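Side-chain contacts in 182aa long hypothetical protein (Pyrococcus horikoshii, PDB 2GAN), which is of unknown function but, as a member of the GNAT family, probably transfers an acetyl group from acetyl-CoA to a substrate not yet identified: residues Gly30-Leu35 with Pro148-Tyr153; Leu35-Arg40 with Gly93-Pro98; Glu68-Gln73 with Leu128-Lys133. All coordinates share one frame; numbering follows the deposited sequence.

Contact 1: Gly30-Leu35 with Pro148-Tyr153; sequences GKYPAL and PNLEAY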
# COMPACT_ATOMS: atom_id res chain seq x y z
N GLY A 30 -8.33 -5.30 -6.80
CA GLY A 30 -9.42 -4.87 -5.94
C GLY A 30 -9.08 -3.85 -4.87
O GLY A 30 -9.92 -3.51 -4.04
N LYS A 31 -7.85 -3.35 -4.89
CA LYS A 31 -7.41 -2.38 -3.89
C LYS A 31 -8.01 -0.99 -4.10
O LYS A 31 -8.57 -0.40 -3.17
CB LYS A 31 -5.89 -2.28 -3.90
CG LYS A 31 -5.29 -1.81 -2.61
CD LYS A 31 -4.26 -2.81 -2.12
CE LYS A 31 -3.07 -2.88 -3.05
NZ LYS A 31 -2.18 -4.03 -2.75
N TYR A 32 -7.90 -0.48 -5.32
CA TYR A 32 -8.41 0.84 -5.65
C TYR A 32 -9.25 0.79 -6.91
O TYR A 32 -9.03 -0.05 -7.78
CB TYR A 32 -7.24 1.80 -5.88
CG TYR A 32 -6.23 1.84 -4.75
CD1 TYR A 32 -6.53 2.47 -3.54
CD2 TYR A 32 -4.97 1.25 -4.88
CE1 TYR A 32 -5.61 2.52 -2.50
CE2 TYR A 32 -4.04 1.30 -3.85
CZ TYR A 32 -4.37 1.93 -2.66
OH TYR A 32 -3.47 1.96 -1.63
N PRO A 33 -10.25 1.68 -7.03
CA PRO A 33 -10.59 2.72 -6.05
C PRO A 33 -11.33 2.13 -4.85
O PRO A 33 -11.88 1.03 -4.93
CB PRO A 33 -11.46 3.69 -6.85
CG PRO A 33 -12.13 2.79 -7.84
CD PRO A 33 -11.00 1.89 -8.28
N ALA A 34 -11.34 2.87 -3.74
CA ALA A 34 -12.00 2.41 -2.51
C ALA A 34 -13.51 2.22 -2.67
O ALA A 34 -14.16 3.00 -3.36
CB ALA A 34 -11.72 3.40 -1.38
N LEU A 35 -14.04 1.18 -2.04
CA LEU A 35 -15.47 0.88 -2.10
C LEU A 35 -16.04 0.78 -0.69
O LEU A 35 -16.54 -0.27 -0.28
CB LEU A 35 -15.70 -0.43 -2.85
CG LEU A 35 -15.20 -0.48 -4.30
CD1 LEU A 35 -15.37 -1.89 -4.84
CD2 LEU A 35 -15.97 0.52 -5.15
N PRO A 148 -5.44 3.38 5.43
CA PRO A 148 -4.32 2.50 5.80
C PRO A 148 -4.55 0.99 5.67
O PRO A 148 -3.60 0.25 5.43
CB PRO A 148 -4.00 2.93 7.24
CG PRO A 148 -5.31 3.42 7.76
CD PRO A 148 -5.88 4.18 6.59
N ASN A 149 -5.79 0.53 5.79
CA ASN A 149 -6.04 -0.90 5.67
C ASN A 149 -5.76 -1.39 4.25
O ASN A 149 -5.87 -2.58 3.96
CB ASN A 149 -7.49 -1.24 6.06
CG ASN A 149 -8.46 -1.05 4.92
OD1 ASN A 149 -8.88 0.07 4.62
ND2 ASN A 149 -8.83 -2.15 4.26
N LEU A 150 -5.39 -0.47 3.36
CA LEU A 150 -5.10 -0.84 1.99
C LEU A 150 -3.60 -1.04 1.76
O LEU A 150 -3.16 -1.31 0.64
CB LEU A 150 -5.65 0.22 1.03
CG LEU A 150 -7.18 0.32 1.14
CD1 LEU A 150 -7.69 1.35 0.14
CD2 LEU A 150 -7.82 -1.05 0.86
N GLU A 151 -2.82 -0.89 2.83
CA GLU A 151 -1.37 -1.09 2.74
C GLU A 151 -1.19 -2.49 2.17
O GLU A 151 -1.86 -3.43 2.59
CB GLU A 151 -0.73 -0.98 4.12
CG GLU A 151 0.79 -1.11 4.15
CD GLU A 151 1.27 -2.56 4.18
OE1 GLU A 151 0.60 -3.40 4.82
OE2 GLU A 151 2.32 -2.85 3.59
N ALA A 152 -0.27 -2.61 1.21
CA ALA A 152 -0.01 -3.88 0.53
C ALA A 152 0.05 -5.16 1.37
O ALA A 152 -0.68 -6.11 1.09
CB ALA A 152 1.25 -3.76 -0.30
N TYR A 153 0.91 -5.20 2.38
CA TYR A 153 1.02 -6.40 3.18
C TYR A 153 -0.23 -6.71 3.98
O TYR A 153 -0.71 -7.84 3.99
CB TYR A 153 2.23 -6.34 4.11
CG TYR A 153 3.52 -6.71 3.42
CD1 TYR A 153 4.28 -5.75 2.76
CD2 TYR A 153 3.95 -8.04 3.39
CE1 TYR A 153 5.44 -6.11 2.07
CE2 TYR A 153 5.10 -8.41 2.71
CZ TYR A 153 5.85 -7.43 2.06
OH TYR A 153 6.99 -7.79 1.37
O HOH W 1 -1.45 0.55 -0.84

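Contact 2: Leu35-Arg40 with Gly93-Pro98; sequences LEWVKR and GIWWVP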
# COMPACT_ATOMS: atom_id res chain seq x y z
N LEU A 35 -14.04 1.18 -2.04
CA LEU A 35 -15.47 0.88 -2.10
C LEU A 35 -16.04 0.78 -0.69
O LEU A 35 -16.54 -0.27 -0.28
CB LEU A 35 -15.70 -0.43 -2.85
CG LEU A 35 -15.20 -0.48 -4.30
CD1 LEU A 35 -15.37 -1.89 -4.84
CD2 LEU A 35 -15.97 0.52 -5.15
N GLU A 36 -15.97 1.89 0.05
CA GLU A 36 -16.46 1.96 1.42
C GLU A 36 -17.89 1.45 1.61
O GLU A 36 -18.17 0.72 2.57
CB GLU A 36 -16.36 3.40 1.93
CG GLU A 36 -16.75 3.61 3.39
CD GLU A 36 -15.71 3.06 4.36
OE1 GLU A 36 -15.95 3.14 5.59
OE2 GLU A 36 -14.66 2.56 3.91
N TRP A 37 -18.79 1.83 0.70
CA TRP A 37 -20.21 1.44 0.77
C TRP A 37 -20.53 0.09 0.13
O TRP A 37 -21.67 -0.13 -0.30
CB TRP A 37 -21.07 2.53 0.11
CG TRP A 37 -20.90 3.90 0.72
CD1 TRP A 37 -20.44 5.03 0.09
CD2 TRP A 37 -21.14 4.26 2.08
NE1 TRP A 37 -20.37 6.07 0.99
CE2 TRP A 37 -20.80 5.63 2.22
CE3 TRP A 37 -21.61 3.57 3.21
CZ2 TRP A 37 -20.90 6.31 3.43
CZ3 TRP A 37 -21.71 4.25 4.41
CH2 TRP A 37 -21.36 5.60 4.51
N VAL A 38 -19.55 -0.80 0.06
CA VAL A 38 -19.77 -2.11 -0.54
C VAL A 38 -19.47 -3.24 0.43
O VAL A 38 -18.36 -3.36 0.95
CB VAL A 38 -18.90 -2.29 -1.80
CG1 VAL A 38 -19.23 -3.61 -2.49
CG2 VAL A 38 -19.12 -1.12 -2.74
N LYS A 39 -20.48 -4.07 0.68
CA LYS A 39 -20.35 -5.19 1.60
C LYS A 39 -19.39 -6.22 1.02
O LYS A 39 -18.27 -6.39 1.49
CB LYS A 39 -21.71 -5.83 1.86
CG LYS A 39 -21.72 -6.79 3.03
CD LYS A 39 -23.09 -7.40 3.25
CE LYS A 39 -23.12 -8.20 4.54
NZ LYS A 39 -22.04 -9.23 4.58
N ARG A 40 -19.85 -6.90 -0.02
CA ARG A 40 -19.02 -7.90 -0.69
C ARG A 40 -18.45 -7.29 -1.97
O ARG A 40 -19.19 -6.92 -2.87
CB ARG A 40 -19.86 -9.15 -1.01
CG ARG A 40 -21.19 -8.87 -1.69
CD ARG A 40 -22.24 -8.35 -0.70
NE ARG A 40 -22.63 -9.37 0.27
CZ ARG A 40 -23.46 -10.38 0.01
NH1 ARG A 40 -23.76 -11.26 0.96
NH2 ARG A 40 -23.99 -10.51 -1.20
N GLY A 93 -21.52 16.84 2.63
CA GLY A 93 -21.86 15.51 3.12
C GLY A 93 -20.77 14.49 2.87
O GLY A 93 -21.04 13.29 2.78
N ILE A 94 -19.53 14.95 2.75
CA ILE A 94 -18.42 14.03 2.52
C ILE A 94 -18.26 13.19 3.77
O ILE A 94 -17.89 13.70 4.84
CB ILE A 94 -17.15 14.81 2.18
CG1 ILE A 94 -17.39 15.57 0.88
CG2 ILE A 94 -15.97 13.85 1.98
CD1 ILE A 94 -16.56 16.79 0.75
N TRP A 95 -18.53 11.90 3.63
CA TRP A 95 -18.51 10.96 4.75
C TRP A 95 -17.32 10.98 5.70
O TRP A 95 -17.49 10.77 6.90
CB TRP A 95 -18.75 9.53 4.24
CG TRP A 95 -17.58 8.90 3.55
CD1 TRP A 95 -17.26 8.98 2.23
CD2 TRP A 95 -16.54 8.12 4.16
NE1 TRP A 95 -16.08 8.30 1.97
CE2 TRP A 95 -15.62 7.77 3.15
CE3 TRP A 95 -16.29 7.69 5.47
CZ2 TRP A 95 -14.47 7.00 3.40
CZ3 TRP A 95 -15.15 6.93 5.72
CH2 TRP A 95 -14.26 6.60 4.69
N TRP A 96 -16.11 11.23 5.19
CA TRP A 96 -14.96 11.22 6.08
C TRP A 96 -14.61 12.60 6.67
O TRP A 96 -13.80 12.68 7.59
CB TRP A 96 -13.72 10.63 5.37
CG TRP A 96 -13.39 11.27 4.06
CD1 TRP A 96 -13.90 10.95 2.82
CD2 TRP A 96 -12.52 12.39 3.85
NE1 TRP A 96 -13.41 11.80 1.87
CE2 TRP A 96 -12.56 12.70 2.47
CE3 TRP A 96 -11.72 13.17 4.70
CZ2 TRP A 96 -11.82 13.75 1.92
CZ3 TRP A 96 -10.98 14.22 4.15
CH2 TRP A 96 -11.04 14.50 2.77
N VAL A 97 -15.23 13.66 6.16
CA VAL A 97 -14.93 15.02 6.63
C VAL A 97 -15.48 15.47 8.00
O VAL A 97 -16.67 15.68 8.17
CB VAL A 97 -15.36 16.06 5.57
CG1 VAL A 97 -15.16 17.47 6.11
CG2 VAL A 97 -14.54 15.86 4.30
N PRO A 98 -14.58 15.65 8.98
CA PRO A 98 -15.01 16.08 10.31
C PRO A 98 -15.34 17.58 10.36
O PRO A 98 -15.03 18.34 9.43
CB PRO A 98 -13.81 15.74 11.19
CG PRO A 98 -12.67 16.09 10.28
CD PRO A 98 -13.12 15.49 8.94

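Contact 3: Glu68-Gln73 with Leu128-Lys133; sequences ELYTYQ and LEFAVK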
# COMPACT_ATOMS: atom_id res chain seq x y z
N GLU A 68 -14.52 20.73 -9.51
CA GLU A 68 -13.65 20.84 -10.67
C GLU A 68 -12.99 19.49 -10.90
O GLU A 68 -12.46 18.88 -9.96
CB GLU A 68 -12.58 21.91 -10.45
CG GLU A 68 -13.14 23.29 -10.27
CD GLU A 68 -12.07 24.37 -10.22
OE1 GLU A 68 -12.44 25.55 -10.07
OE2 GLU A 68 -10.87 24.06 -10.33
N LEU A 69 -13.04 19.01 -12.14
CA LEU A 69 -12.43 17.74 -12.51
C LEU A 69 -11.35 17.98 -13.55
O LEU A 69 -11.59 18.59 -14.58
CB LEU A 69 -13.48 16.78 -13.10
CG LEU A 69 -12.89 15.50 -13.72
CD1 LEU A 69 -12.16 14.71 -12.64
CD2 LEU A 69 -13.99 14.65 -14.35
N TYR A 70 -10.15 17.48 -13.27
CA TYR A 70 -9.05 17.65 -14.19
C TYR A 70 -8.57 16.28 -14.64
O TYR A 70 -8.67 15.30 -13.90
CB TYR A 70 -7.92 18.43 -13.51
CG TYR A 70 -8.27 19.87 -13.25
CD1 TYR A 70 -8.18 20.82 -14.26
CD2 TYR A 70 -8.72 20.29 -12.00
CE1 TYR A 70 -8.52 22.16 -14.04
CE2 TYR A 70 -9.06 21.62 -11.76
CZ TYR A 70 -8.96 22.55 -12.79
OH TYR A 70 -9.29 23.87 -12.54
N THR A 71 -8.09 16.20 -15.87
CA THR A 71 -7.61 14.93 -16.39
C THR A 71 -6.36 15.18 -17.18
O THR A 71 -6.13 16.28 -17.68
CB THR A 71 -8.60 14.28 -17.37
OG1 THR A 71 -8.72 15.11 -18.53
CG2 THR A 71 -9.96 14.09 -16.73
N TYR A 72 -5.53 14.15 -17.29
CA TYR A 72 -4.35 14.26 -18.10
C TYR A 72 -4.74 13.45 -19.31
O TYR A 72 -5.14 12.29 -19.20
CB TYR A 72 -3.12 13.66 -17.41
CG TYR A 72 -1.83 13.97 -18.14
CD1 TYR A 72 -1.39 13.18 -19.20
CD2 TYR A 72 -1.05 15.08 -17.79
CE1 TYR A 72 -0.22 13.48 -19.89
CE2 TYR A 72 0.12 15.40 -18.47
CZ TYR A 72 0.53 14.59 -19.52
OH TYR A 72 1.69 14.91 -20.20
N GLN A 73 -4.69 14.08 -20.48
CA GLN A 73 -5.06 13.39 -21.70
C GLN A 73 -3.90 13.34 -22.67
O GLN A 73 -3.06 14.25 -22.73
CB GLN A 73 -6.26 14.08 -22.36
CG GLN A 73 -7.52 14.11 -21.50
CD GLN A 73 -8.75 14.63 -22.25
OE1 GLN A 73 -9.78 14.93 -21.65
NE2 GLN A 73 -8.63 14.74 -23.58
N LEU A 128 -1.07 16.36 -9.46
CA LEU A 128 -1.05 16.81 -8.06
C LEU A 128 -0.58 18.26 -7.94
O LEU A 128 -1.24 19.08 -7.29
CB LEU A 128 -0.17 15.88 -7.22
CG LEU A 128 -0.26 16.01 -5.69
CD1 LEU A 128 -1.71 15.88 -5.22
CD2 LEU A 128 0.60 14.94 -5.05
N GLU A 129 0.55 18.58 -8.56
CA GLU A 129 1.08 19.94 -8.52
C GLU A 129 0.03 20.92 -9.03
O GLU A 129 -0.21 21.97 -8.43
CB GLU A 129 2.34 20.05 -9.38
CG GLU A 129 2.80 21.49 -9.60
CD GLU A 129 4.02 21.60 -10.51
OE1 GLU A 129 3.97 21.08 -11.66
OE2 GLU A 129 5.03 22.20 -10.07
N PHE A 130 -0.61 20.58 -10.15
CA PHE A 130 -1.63 21.46 -10.70
C PHE A 130 -2.77 21.65 -9.69
O PHE A 130 -3.21 22.77 -9.45
CB PHE A 130 -2.18 20.88 -12.00
CG PHE A 130 -3.19 21.75 -12.68
CD1 PHE A 130 -4.52 21.72 -12.32
CD2 PHE A 130 -2.79 22.62 -13.70
CE1 PHE A 130 -5.46 22.54 -12.96
CE2 PHE A 130 -3.72 23.44 -14.34
CZ PHE A 130 -5.06 23.40 -13.96
N ALA A 131 -3.21 20.55 -9.08
CA ALA A 131 -4.30 20.57 -8.11
C ALA A 131 -3.98 21.39 -6.87
O ALA A 131 -4.80 22.16 -6.38
CB ALA A 131 -4.67 19.15 -7.71
N VAL A 132 -2.78 21.20 -6.33
CA VAL A 132 -2.39 21.94 -5.15
C VAL A 132 -2.39 23.43 -5.45
O VAL A 132 -2.91 24.23 -4.66
CB VAL A 132 -1.01 21.49 -4.67
CG1 VAL A 132 -0.49 22.46 -3.63
CG2 VAL A 132 -1.11 20.08 -4.08
N LYS A 133 -1.83 23.82 -6.59
CA LYS A 133 -1.79 25.24 -6.96
C LYS A 133 -3.18 25.81 -7.25
O LYS A 133 -3.48 26.95 -6.87
CB LYS A 133 -0.87 25.47 -8.16
CG LYS A 133 0.58 25.72 -7.75
CD LYS A 133 1.54 25.72 -8.94
CE LYS A 133 2.98 25.75 -8.45
NZ LYS A 133 3.94 25.34 -9.52

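Contact 1: Gly30-Leu35 with Pro148-Tyr153
L150 sits where K31 and Y32 can both reach it, and its methyl CD1 makes the firm apolar touch, 3.6 Å from Y32 CE1. The methyl comes to the phenol ring obliquely, while CG of K31 covers one face of the same ring near its rim. On this packed side the lysine also runs antiparallel to the leucine side chain, with K31 CD 3.3 Å from L150 O. Its CG stands anti to the backbone N (chi1 -155°), and bends at the next two torsions carry the chain along the leucine carbonyl. One bound water bridges the two segments, donating to Y32 OH at 2.6 Å and to L150 O at 2.9 Å. The Y32 hydroxyl also bonds to E151 of the second subunit, so the phenol works at the dimer interface as well. In the GNAT domain this is where the loop after helix 14-27 meets the short 3-10 turn leading into helix 152-158. E151 is the N-cap of that helix: its OE2 accepts from Y153 N at 3.0 Å, met from above the carboxylate plane. The other end of the contact is looser and partly exposed. There K31 NZ comes only to 3.9 Å from A152 CA, and the lysine further leans on Y155. Shortening K31 to an alanine is likely to leave one face of the Y32 ring and the L150 carbonyl without the aliphatic chain lying against them.

Contact 2: Leu35-Arg40 with Gly93-Pro98
Two type I beta turns, L35 to V38 and I94 to V97, make E36 and W95 the nearest pair across the contact, their CA atoms 9.8 Å apart, so the contact is made by side chains alone. Both turns belong to long loops of the GNAT domain: one joins helices 14-27 and 47-65, the other joins strands 78-85 and 106-114. The W95 indole is the shared surface. E36 lays its CG over the six-membered ring in a CH-pi contact, 4.1 Å from the centroid and 12° off the ring normal. Extended away from its amide nitrogen at chi1 (-176°) and then folded at chi2, the glutamate runs across the indole, its carboxylate nearly parallel to the ring and E36 CD 3.8 Å from W95 CH2. W37 arrives differently. It turns an edge to the face of W95 in a T-shaped pair, the five-membered rings 5.7 Å apart between centroids and their planes at 72°. The nearest touch is W37 CZ2 to W95 CB, 4.0 Å, with that CB at the edge of the W37 ring. The contact lies at the surface, yet the second subunit reaches it too: F171 of that subunit meets W95 with its ring nearly perpendicular, and E170 of the same subunit brings a like charge close to E36. On the W95 face away from E36, CD1 of W96 lies 3.5 Å above the indole plane.

Contact 3: Glu68-Gln73 with Leu128-Lys133
F130 drives the edge of its ring into the face of Y70, with F130 CE1 3.3 Å from Y70 CE1. The pair is edge-to-face: centroids lie 4.7 Å apart, the planes are inclined at 61°, and the two side chains meet nearly perpendicular. F130 CE1 stands above the phenol ring but displaced toward its rim, and F130 CZ follows at 3.7 Å from Y70 CE1. On the helix, F130 has CG anti to its own amide nitrogen, which extends the phenyl toward the strand. On the strand, chi1 of Y70 (-69°) puts the phenol on the helix side, and chi2 (-81°) turns its face to the incoming edge. The phenol is also held at its far end, where Y70 OH donates to E68 OE2 at 2.7 Å. That oxygen is approached from above the carboxylate plane. R134 and Y86 hold E68 by its other oxygen, OE1, which probably steadies the carboxylate that the phenol grips. I82 and L84 of the adjoining strand pack against Y70. Helix 123-137 packs against the central sheet as in GNAT enzymes, linking parallel strands 106-114 and 141-146 in a beta-alpha-beta crossover; the loop running into its N-terminal end carries a Q-x-x-G-x-G sequence, which in relatives binds the acetyl-CoA pyrophosphate and probably does so here.

In the fold
Contacts 1 and 2 are neighbours, their centres about 14 Å apart, and share L35: the loop between helices 14-27 and 47-65 packs first against the 3-10 turn leading into helix 152-158 and then against the loop before strand 106-114. Contact 3 lies on the other side of the chain's centre, about 23 Å from each of them between centres, with nearest atoms about 12 Å from contact 1 and about 11 Å from contact 2. Along the sequence, contacts 2 and 3 interleave. All three meet the second subunit. An ethanediol, probably from the crystallisation liquor, lies about 4 Å from the A152 side chain; the N-terminal end of contact 3's helix, ahead of 128-133, probably helps bind acetyl-CoA.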